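Local coordinates for protein carbohydrate binding family 6 (Clostridium thermocellum, PDB 5A8C) that probably hydrolyses alpha-L-arabinofuranosidic linkages, as an arabinofuranosidase of glycoside hydrolase family 43 built on a five-bladed beta-propeller, at residues A[108-111]-A[112-116]; A[242-245]-A[246-249]; A[284-287]-A[288-292]. All coordinates share one frame; numbering follows the deposited sequence. Where two conformers were deposited one is given.

Contact 1 of 3, residues A[108-111]-A[112-116]; sequences YRNN and KFYLY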
ATOM      1  N   TYR A 108       7.960  10.645  -1.574  1.00  6.20           N
ATOM      2  CA  TYR A 108       8.414  12.040  -1.648  1.00  6.67           C
ATOM      3  C   TYR A 108       9.853  12.043  -2.189  1.00  7.05           C
ATOM      4  O   TYR A 108      10.725  11.457  -1.567  1.00  8.13           O
ATOM      5  CB  TYR A 108       8.320  12.677  -0.269  1.00  7.55           C
ATOM      6  CG  TYR A 108       8.856  14.084  -0.157  1.00  8.40           C
ATOM      7  CD1 TYR A 108       8.380  15.118  -0.956  1.00  8.70           C
ATOM      8  CD2 TYR A 108       9.847  14.412   0.778  1.00 10.05           C
ATOM      9  CE1 TYR A 108       8.843  16.425  -0.836  1.00  9.86           C
ATOM     10  CE2 TYR A 108      10.318  15.708   0.883  1.00 10.43           C
ATOM     11  CZ  TYR A 108       9.822  16.708   0.083  1.00 10.14           C
ATOM     12  OH  TYR A 108      10.336  17.978   0.221  1.00 12.24           O
ATOM     13  N   ARG A 109      10.026  12.621  -3.377  1.00  7.20           N
ATOM     14  CA  ARG A 109      11.368  12.643  -3.999  1.00  7.07           C
ATOM     15  C   ARG A 109      11.450  13.867  -4.855  1.00  7.99           C
ATOM     16  O   ARG A 109      10.431  14.274  -5.447  1.00  8.79           O
ATOM     17  CB  ARG A 109      11.595  11.390  -4.858  1.00  7.04           C
ATOM     18  CG  ARG A 109      13.060  11.201  -5.246  1.00  7.40           C
ATOM     19  CD  ARG A 109      13.314  10.001  -6.075  1.00  6.89           C
ATOM     20  NE  ARG A 109      14.743   9.781  -6.189  1.00  8.06           N
ATOM     21  CZ  ARG A 109      15.316   8.788  -6.858  1.00  8.01           C
ATOM     22  NH1 ARG A 109      14.600   7.920  -7.511  1.00  7.09           N
ATOM     23  NH2 ARG A 109      16.637   8.698  -6.863  1.00 11.72           N
ATOM     24  N   ASN A 110      12.621  14.473  -4.992  1.00 10.10           N
ATOM     25  CA  ASN A 110      12.742  15.623  -5.907  1.00 12.48           C
ATOM     26  C   ASN A 110      11.841  16.755  -5.493  1.00 11.23           C
ATOM     27  O   ASN A 110      11.475  17.554  -6.345  1.00 13.55           O
ATOM     28  CB  ASN A 110      12.421  15.247  -7.401  1.00 13.77           C
ATOM     29  CG  ASN A 110      13.113  13.969  -7.877  1.00 14.78           C
ATOM     30  OD1 ASN A 110      14.309  13.784  -7.570  1.00 15.88           O
ATOM     31  ND2 ASN A 110      12.377  13.093  -8.629  1.00 14.38           N
ATOM     32  N   ASN A 111      11.502  16.843  -4.224  1.00 10.46           N
ATOM     33  CA  ASN A 111      10.575  17.825  -3.722  1.00 11.28           C
ATOM     34  C   ASN A 111       9.206  17.755  -4.424  1.00 10.68           C
ATOM     35  O   ASN A 111       8.468  18.758  -4.493  1.00 12.27           O
ATOM     36  CB  ASN A 111      11.121  19.236  -3.789  1.00 12.42           C
ATOM     37  CG  ASN A 111      10.422  20.184  -2.865  1.00 12.25           C
ATOM     38  OD1 ASN A 111       9.997  19.822  -1.759  1.00 13.20           O
ATOM     39  ND2 ASN A 111      10.324  21.391  -3.290  1.00 12.75           N
ATOM     40  N   LYS A 112       8.812  16.555  -4.815  1.00  9.44           N
ATOM     41  CA  LYS A 112       7.520  16.263  -5.429  1.00  8.39           C
ATOM     42  C   LYS A 112       6.977  14.999  -4.786  1.00  6.73           C
ATOM     43  O   LYS A 112       7.685  14.251  -4.097  1.00  7.61           O
ATOM     44  CB  LYS A 112       7.630  16.081  -6.957  1.00 10.16           C
ATOM     45  CG  LYS A 112       8.036  17.362  -7.668  1.00 13.66           C
ATOM     46  CD  LYS A 112       8.215  17.198  -9.188  1.00 18.56           C
ATOM     47  CE  LYS A 112       9.100  18.329  -9.698  1.00 25.17           C
ATOM     48  NZ  LYS A 112      10.482  18.181  -9.181  1.00 29.18           N
ATOM     49  N   PHE A 113       5.701  14.749  -5.035  1.00  6.38           N
ATOM     50  CA  PHE A 113       4.993  13.608  -4.512  1.00  6.08           C
ATOM     51  C   PHE A 113       4.532  12.735  -5.679  1.00  6.10           C
ATOM     52  O   PHE A 113       3.919  13.228  -6.625  1.00  7.07           O
ATOM     53  CB  PHE A 113       3.776  14.061  -3.692  1.00  6.71           C
ATOM     54  CG  PHE A 113       4.187  14.872  -2.477  1.00  7.22           C
ATOM     55  CD1 PHE A 113       4.447  16.220  -2.620  1.00  8.18           C
ATOM     56  CD2 PHE A 113       4.420  14.252  -1.289  1.00  8.26           C
ATOM     57  CE1 PHE A 113       4.930  16.970  -1.547  1.00  9.81           C
ATOM     58  CE2 PHE A 113       4.889  15.003  -0.189  1.00  9.86           C
ATOM     59  CZ  PHE A 113       5.156  16.360  -0.363  1.00  9.41           C
ATOM     60  N   TYR A 114       4.875  11.450  -5.575  1.00  5.77           N
ATOM     61  CA  TYR A 114       4.572  10.468  -6.608  1.00  5.82           C
ATOM     62  C   TYR A 114       3.650   9.434  -6.005  1.00  5.66           C
ATOM     63  O   TYR A 114       3.984   8.807  -4.981  1.00  6.26           O
ATOM     64  CB  TYR A 114       5.877   9.787  -7.106  1.00  6.44           C
ATOM     65  CG  TYR A 114       6.801  10.797  -7.699  1.00  6.46           C
ATOM     66  CD1 TYR A 114       6.682  11.164  -9.043  1.00  6.91           C
ATOM     67  CD2 TYR A 114       7.791  11.427  -6.945  1.00  6.93           C
ATOM     68  CE1 TYR A 114       7.473  12.151  -9.582  1.00  7.89           C
ATOM     69  CE2 TYR A 114       8.599  12.405  -7.494  1.00  7.98           C
ATOM     70  CZ  TYR A 114       8.463  12.736  -8.829  1.00  7.97           C
ATOM     71  OH  TYR A 114       9.322  13.683  -9.333  1.00 10.99           O
ATOM     72  N   LEU A 115       2.466   9.306  -6.588  1.00  6.02           N
ATOM     73  CA  LEU A 115       1.386   8.467  -6.107  1.00  5.99           C
ATOM     74  C   LEU A 115       1.115   7.405  -7.166  1.00  5.87           C
ATOM     75  O   LEU A 115       0.565   7.701  -8.208  1.00  7.33           O
ATOM     76  CB  LEU A 115       0.172   9.366  -5.871  1.00  7.27           C
ATOM     77  CG  LEU A 115      -1.046   8.738  -5.242  1.00  7.69           C
ATOM     78  CD1 LEU A 115      -0.766   8.327  -3.789  1.00  9.05           C
ATOM     79  CD2 LEU A 115      -2.214   9.751  -5.235  1.00 10.09           C
ATOM     80  N   TYR A 116       1.530   6.191  -6.875  1.00  5.52           N
ATOM     81  CA  TYR A 116       1.360   5.068  -7.814  1.00  5.54           C
ATOM     82  C   TYR A 116       0.069   4.361  -7.493  1.00  5.42           C
ATOM     83  O   TYR A 116      -0.346   4.340  -6.317  1.00  6.72           O
ATOM     84  CB  TYR A 116       2.570   4.103  -7.713  1.00  5.60           C
ATOM     85  CG  TYR A 116       3.852   4.809  -7.980  1.00  5.71           C
ATOM     86  CD1 TYR A 116       4.561   5.441  -6.972  1.00  5.50           C
ATOM     87  CD2 TYR A 116       4.383   4.840  -9.278  1.00  5.96           C
ATOM     88  CE1 TYR A 116       5.725   6.157  -7.224  1.00  5.71           C
ATOM     89  CE2 TYR A 116       5.557   5.530  -9.530  1.00  6.20           C
ATOM     90  CZ  TYR A 116       6.220   6.184  -8.532  1.00  5.78           C
ATOM     91  OH  TYR A 116       7.351   6.907  -8.754  1.00  6.37           O
TER

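Contact 2 of 3, residues A[242-245]-A[246-249]; sequences SDKP and TTGF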
ATOM      1  N   SER A 242      16.294  -9.515   3.669  1.00  7.14           N
ATOM      2  CA  SER A 242      17.472  -9.767   2.834  1.00  7.63           C
ATOM      3  C   SER A 242      18.513  -8.707   3.078  1.00  8.11           C
ATOM      4  O   SER A 242      18.203  -7.587   3.507  1.00  8.30           O
ATOM      5  CB  SER A 242      17.090  -9.728   1.365  1.00  7.88           C
ATOM      6  OG  SER A 242      18.250 -10.029   0.568  1.00  8.27           O
ATOM      7  N   ASP A 243      19.753  -9.004   2.706  1.00  8.45           N
ATOM      8  CA  ASP A 243      20.815  -8.011   2.570  1.00  9.36           C
ATOM      9  C   ASP A 243      20.764  -7.264   1.240  1.00  8.11           C
ATOM     10  O   ASP A 243      21.536  -6.293   1.072  1.00  8.69           O
ATOM     11  CB  ASP A 243      22.184  -8.687   2.707  1.00 11.32           C
ATOM     12  CG  ASP A 243      22.434  -9.255   4.044  1.00 13.74           C
ATOM     13  OD1 ASP A 243      21.982  -8.688   5.030  1.00 15.29           O
ATOM     14  OD2 ASP A 243      23.201 -10.234   4.149  1.00 21.25           O
ATOM     15  N   LYS A 244      19.892  -7.673   0.326  1.00  7.83           N
ATOM     16  CA  LYS A 244      19.810  -7.121  -1.033  1.00  8.16           C
ATOM     17  C   LYS A 244      18.356  -6.760  -1.330  1.00  7.24           C
ATOM     18  O   LYS A 244      17.443  -7.324  -0.758  1.00  7.90           O
ATOM     19  CB  LYS A 244      20.312  -8.146  -2.057  1.00  9.09           C
ATOM     20  CG  LYS A 244      21.772  -8.574  -1.888  1.00 10.48           C
ATOM     21  CD  LYS A 244      22.174  -9.747  -2.760  1.00 10.27           C
ATOM     22  CE  LYS A 244      21.520 -11.078  -2.395  1.00  9.74           C
ATOM     23  NZ  LYS A 244      21.771 -12.094  -3.421  1.00 11.95           N
ATOM     24  N   PRO A 245      18.109  -5.860  -2.313  1.00  7.59           N
ATOM     25  CA  PRO A 245      16.730  -5.370  -2.517  1.00  7.64           C
ATOM     26  C   PRO A 245      15.849  -6.300  -3.313  1.00  7.16           C
ATOM     27  O   PRO A 245      14.612  -6.185  -3.200  1.00  7.94           O
ATOM     28  CB  PRO A 245      16.916  -4.055  -3.278  1.00  8.94           C
ATOM     29  CG  PRO A 245      18.268  -4.192  -3.922  1.00  9.51           C
ATOM     30  CD  PRO A 245      19.098  -4.968  -2.939  1.00  8.76           C
ATOM     31  N   THR A 246      16.411  -7.194  -4.154  1.00  7.71           N
ATOM     32  CA  THR A 246      15.585  -7.942  -5.085  1.00  8.00           C
ATOM     33  C   THR A 246      15.869  -9.451  -5.096  1.00  7.84           C
ATOM     34  O   THR A 246      15.194 -10.172  -5.828  1.00  9.40           O
ATOM     35  CB  THR A 246      15.729  -7.406  -6.500  1.00  8.98           C
ATOM     36  OG1 THR A 246      17.055  -7.661  -6.967  1.00 10.28           O
ATOM     37  CG2 THR A 246      15.385  -5.938  -6.608  1.00  9.89           C
ATOM     38  N   THR A 247      16.829  -9.899  -4.300  1.00  8.18           N
ATOM     39  CA  THR A 247      17.279 -11.273  -4.198  1.00  8.79           C
ATOM     40  C   THR A 247      17.713 -11.519  -2.763  1.00  9.16           C
ATOM     41  O   THR A 247      17.845 -10.550  -2.001  1.00  8.81           O
ATOM     42  CB  THR A 247      18.479 -11.585  -5.140  1.00  9.88           C
ATOM     43  OG1 THR A 247      19.575 -10.762  -4.790  1.00 10.50           O
ATOM     44  CG2 THR A 247      18.113 -11.389  -6.592  1.00 10.37           C
ATOM     45  N   GLY A 248      17.876 -12.755  -2.382  1.00  9.55           N
ATOM     46  CA  GLY A 248      18.447 -13.093  -1.109  1.00 10.44           C
ATOM     47  C   GLY A 248      17.456 -13.110   0.052  1.00  9.59           C
ATOM     48  O   GLY A 248      17.899 -13.151   1.184  1.00 10.46           O
ATOM     49  N   PHE A 249      16.160 -13.116  -0.225  1.00  9.08           N
ATOM     50  CA  PHE A 249      15.164 -13.035   0.856  1.00  8.77           C
ATOM     51  C   PHE A 249      14.926 -14.393   1.506  1.00  9.32           C
ATOM     52  O   PHE A 249      14.935 -15.438   0.848  1.00 11.43           O
ATOM     53  CB  PHE A 249      13.836 -12.478   0.305  1.00  8.34           C
ATOM     54  CG  PHE A 249      13.930 -11.016   0.032  1.00  8.01           C
ATOM     55  CD1 PHE A 249      13.650 -10.117   1.028  1.00  7.62           C
ATOM     56  CD2 PHE A 249      14.304 -10.521  -1.197  1.00  8.42           C
ATOM     57  CE1 PHE A 249      13.777  -8.737   0.823  1.00  8.01           C
ATOM     58  CE2 PHE A 249      14.468  -9.166  -1.415  1.00  9.00           C
ATOM     59  CZ  PHE A 249      14.209  -8.276  -0.380  1.00  8.30           C
TER
HETATM   60  O   HOH W   1      20.344 -11.814   1.929  1.00 14.04           O

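Contact 3 of 3, residues A[284-287]-A[288-292]; sequences NRTV and AKQRG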
ATOM      1  N   ASN A 284      -9.397  -2.239   8.631  1.00  5.19           N
ATOM      2  CA  ASN A 284     -10.352  -3.231   9.076  1.00  5.38           C
ATOM      3  C   ASN A 284     -11.732  -2.763   8.670  1.00  5.30           C
ATOM      4  O   ASN A 284     -11.873  -1.951   7.750  1.00  5.59           O
ATOM      5  CB  ASN A 284     -10.196  -3.592  10.568  1.00  5.86           C
ATOM      6  CG  ASN A 284     -10.654  -2.540  11.539  1.00  5.89           C
ATOM      7  OD1 ASN A 284     -11.049  -1.449  11.138  1.00  6.80           O
ATOM      8  ND2 ASN A 284     -10.584  -2.873  12.810  1.00  7.45           N
ATOM      9  N   ARG A 285     -12.762  -3.347   9.276  1.00  5.82           N
ATOM     10  CA  ARG A 285     -14.163  -3.066   8.916  1.00  5.95           C
ATOM     11  C   ARG A 285     -15.001  -2.689  10.127  1.00  6.10           C
ATOM     12  O   ARG A 285     -16.177  -2.978  10.184  1.00  7.21           O
ATOM     13  CB  ARG A 285     -14.720  -4.233   8.112  1.00  6.52           C
ATOM     14  CG  ARG A 285     -14.035  -4.376   6.750  1.00  6.83           C
ATOM     15  CD  ARG A 285     -14.001  -5.815   6.234  1.00  6.72           C
ATOM     16  NE  ARG A 285     -13.733  -5.876   4.815  1.00  6.45           N
ATOM     17  CZ  ARG A 285     -12.561  -6.153   4.223  1.00  5.75           C
ATOM     18  NH1 ARG A 285     -11.437  -6.332   4.908  1.00  5.90           N
ATOM     19  NH2 ARG A 285     -12.541  -6.264   2.918  1.00  6.75           N
ATOM     20  N   THR A 286     -14.359  -2.013  11.113  1.00  6.15           N
ATOM     21  CA  THR A 286     -15.056  -1.667  12.330  1.00  6.78           C
ATOM     22  C   THR A 286     -16.121  -0.611  12.123  1.00  7.25           C
ATOM     23  O   THR A 286     -17.172  -0.630  12.807  1.00  8.79           O
ATOM     24  CB  THR A 286     -14.100  -1.319  13.442  1.00  7.96           C
ATOM     25  OG1 THR A 286     -14.773  -1.496  14.703  1.00 10.22           O
ATOM     26  CG2 THR A 286     -13.538   0.028  13.335  1.00  8.83           C
ATOM     27  N   VAL A 287     -15.910   0.379  11.255  1.00  7.05           N
ATOM     28  CA  VAL A 287     -16.928   1.388  10.997  1.00  8.24           C
ATOM     29  C   VAL A 287     -18.176   0.778  10.423  1.00  8.21           C
ATOM     30  O   VAL A 287     -19.310   1.023  10.888  1.00  9.95           O
ATOM     31  CB  VAL A 287     -16.379   2.558  10.154  1.00  8.74           C
ATOM     32  CG1 VAL A 287     -17.496   3.554   9.794  1.00 10.14           C
ATOM     33  CG2 VAL A 287     -15.205   3.246  10.842  1.00  9.09           C
ATOM     34  N   ALA A 288     -17.983  -0.043   9.394  1.00  7.87           N
ATOM     35  CA  ALA A 288     -19.123  -0.763   8.813  1.00  8.59           C
ATOM     36  C   ALA A 288     -19.809  -1.627   9.863  1.00  9.11           C
ATOM     37  O   ALA A 288     -21.049  -1.655   9.935  1.00 10.87           O
ATOM     38  CB  ALA A 288     -18.644  -1.594   7.653  1.00  8.91           C
ATOM     39  N   LYS A 289     -19.050  -2.343  10.693  1.00  8.86           N
ATOM     40  CA  LYS A 289     -19.665  -3.191  11.716  0.80  9.54           C
ATOM     41  C   LYS A 289     -20.525  -2.362  12.653  1.00 10.34           C
ATOM     42  O   LYS A 289     -21.680  -2.724  12.951  1.00 12.13           O
ATOM     43  CB  LYS A 289     -18.574  -3.900  12.517  0.80 10.24           C
ATOM     44  CG  LYS A 289     -19.137  -4.781  13.614  0.80 12.82           C
ATOM     45  CD  LYS A 289     -18.082  -5.538  14.353  0.80 15.36           C
ATOM     46  CE  LYS A 289     -18.601  -6.360  15.527  0.80 18.84           C
ATOM     47  NZ  LYS A 289     -19.129  -5.545  16.650  0.80 24.49           N
ATOM     48  N   GLN A 290     -20.012  -1.255  13.146  1.00 10.36           N
ATOM     49  CA  GLN A 290     -20.782  -0.462  14.102  1.00 12.34           C
ATOM     50  C   GLN A 290     -22.046   0.060  13.479  1.00 12.52           C
ATOM     51  O   GLN A 290     -23.045   0.172  14.182  1.00 16.85           O
ATOM     52  CB  GLN A 290     -19.909   0.683  14.552  1.00 15.75           C
ATOM     53  CG  GLN A 290     -18.688   0.347  15.396  1.00 20.02           C
ATOM     54  CD  GLN A 290     -18.639  -1.053  15.961  1.00 24.85           C
ATOM     55  OE1 GLN A 290     -17.763  -1.839  15.571  1.00 30.19           O
ATOM     56  NE2 GLN A 290     -19.564  -1.383  16.892  1.00 29.78           N
ATOM     57  N   ARG A 291     -22.061   0.360  12.190  1.00 11.56           N
ATOM     58  CA  ARG A 291     -23.210   0.912  11.503  1.00 12.11           C
ATOM     59  C   ARG A 291     -24.114  -0.160  10.898  1.00 12.14           C
ATOM     60  O   ARG A 291     -25.130   0.175  10.312  1.00 13.91           O
ATOM     61  CB  ARG A 291     -22.754   1.919  10.457  1.00 12.52           C
ATOM     62  CG  ARG A 291     -22.023   3.080  11.027  1.00 13.29           C
ATOM     63  CD  ARG A 291     -21.518   4.036   9.997  1.00 13.41           C
ATOM     64  NE  ARG A 291     -20.735   5.058  10.635  1.00 15.84           N
ATOM     65  CZ  ARG A 291     -20.210   6.109  10.038  1.00 16.88           C
ATOM     66  NH1 ARG A 291     -20.349   6.322   8.734  1.00 19.97           N
ATOM     67  NH2 ARG A 291     -19.452   6.919  10.773  1.00 20.93           N
ATOM     68  N   GLY A 292     -23.772  -1.433  11.055  1.00 11.63           N
ATOM     69  CA  GLY A 292     -24.570  -2.508  10.506  1.00 12.35           C
ATOM     70  C   GLY A 292     -24.525  -2.595   8.996  1.00 12.42           C
ATOM     71  O   GLY A 292     -25.475  -3.099   8.413  1.00 16.15           O
TER

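Contact 1 of 3, residues A[108-111]-A[112-116]
Arg109 and Lys112 form the antiparallel hydrogen-bonded pair that closes a two-residue beta hairpin between strands 104-109 and 112-118, with Arg109 N giving to Lys112 O at 2.9 Å and Lys112 N returning a bond to Arg109 O. Asn110 and Asn111 between them both take left-handed helical backbone angles, close to those of a type I' turn, a tight reversal well suited to the twist of such a hairpin. One step further in, Tyr108 faces Phe113 in a non-hydrogen-bonded pair, and their rings make an offset stack with centroids 4.9 Å apart and planes inclined by 27°. Tyr108 CD1 lies over one face of the Phe113 ring, displaced toward its rim and 3.5 Å from Phe113 CZ. With CG anti to its backbone nitrogen (chi1 175°), the Tyr108 ring runs along the hairpin toward the turn, where its OH gives a 2.7 Å bond to Asn111 OD1, in the carbonyl plane and on a lone pair. Tyr45 meets both rings of this stack edge-to-face. The opposite sheet face carries Arg109 and Lys112, and polar bonds predominate there. Asn110 ND2 points almost straight at Tyr114 OH, 3.2 Å away and lying in the amide plane, while that plane stands nearly perpendicular to the tyrosine ring; the same ND2 also reaches Asn192 O. Lys112, bent at its last torsion, swings back so that NZ donates to Asn110 O at 3.1 Å. Arg109 O meets the Tyr114 ring at its edge. The turn is thus held by side chains from both faces: aromatic stacking and a hydroxyl-amide bond on one, amide and ammonium donors on the other, which together restrain the rotation of both asparagines and of the Tyr108 ring.

Contact 2 of 3, residues A[242-245]-A[246-249]
Ser242 OG is the polar hub of this loop: it gives a hydrogen bond to Thr247 O at 2.7 Å and accepts one from Lys244 N at 2.9 Å. The first bond arrives in the carbonyl plane of Thr247, on a lone pair; the second, nearly straight at 162°, closes an ST turn. Both depend on the serine torsion, which sets OG opposite the backbone nitrogen (chi1 -178°) and so directs it into the reversal between the two halves of the loop. A water extends this polar set, accepting from Asp243 N and donating to Gly248 O, so that the carbonyl of one arm is linked to the amide of the other. The carbon next to OG does different work. Ser242 CB sits 3.4 Å from the centroid of the Phe249 ring, only 10° off its normal, which makes a CH-pi contact centred on the face. At the rim of the same ring, Pro245 O comes near the plane, 3.5 Å from Phe249 CE2; this carbonyl is also bonded by Tyr176 OH. Farther out, the lysine and threonine chains cross at a slant, and Lys244 NZ donates to Thr247 OG1 at 2.9 Å. The lysine bends at its third torsion, bringing NZ back to the hydroxyl, while its CE passes 3.9 Å from Gly248 CA. Tyr222 of strand 221-228 touches both Pro245 and Phe249, so the loop lies against that strand. Here is a beta-propeller surface connection in miniature: a loop joining the adjacent antiparallel strands 237-242 and 250-256, with a serine-centred ST turn at its start and the Phe249 ring packed face-on against Ser242 CB.

Contact 3 of 3, residues A[284-287]-A[288-292]
Val287 and Arg291 lie side by side on one flank of a short helix, 286-291, which begins after an N-cap residue and ends in a Schellman motif. Their side chains point the same way. Val287 CG1 is placed over the centre of the guanidinium face, 3.6 Å above its plane and 3.7 Å from Arg291 NE, so the flat cation is layered on a methyl group instead of meeting it by an edge. Two torsions bring this about: Val287 sends CG1 anti to its backbone nitrogen (chi1 175°), and Arg291, leaving its backbone with chi1 at -61°, then runs fully extended from CG to NE, drawing its aliphatic part past Val287 O. On another flank, the Thr286 and Gln290 side chains cross at a slant. The threonine hydroxyl has a partner beyond the helix, Asp261, and is thereby tied to a neighbouring loop. Along the axis, successive backbone bonds run from Lys289 N to Arg285 O, from Gln290 N to Thr286 O and from Arg291 N to Val287 O, the i to i+4 bonds of the helix. Arg285, at the N-cap position, turns its side chain away from the helix into a set of acceptors that includes Asn262 OD1 and the carbonyls of Pro295 and Val296. The helix start is thus anchored in the protein by polar bonds, whereas Lys289, Gln290 and Arg291 lie exposed. Asn284 adds a weak bond from the end of the preceding strand, its OD1 accepting from Thr286 N at 3.4 Å. At the far end the chain leaves helical geometry at Gly292, where phi is +70° and Gly292 N donates to Lys289 O at 3.1 Å.

In the fold
All three are local contacts within the family 43 propeller, two strand-joining loops and a short helix, and none touches another. Contacts 1 and 2 each connect neighbouring antiparallel strands, and the nearest atoms of contact 1 and contact 2 are about 13 Å apart; contact 3 lies across the chain's centre from both and follows strand 277-284 with a short helix. Contact 2 is a surface loop, relying on a serine hydroxyl, a water and one ring face. Contacts 1 and 3 are partly buried: the first unites stacked aromatics with strand pairing, while the third relies on helical backbone bonds and a guanidinium-methyl layer, its buried beginning anchored by polar side chains and its end exposed.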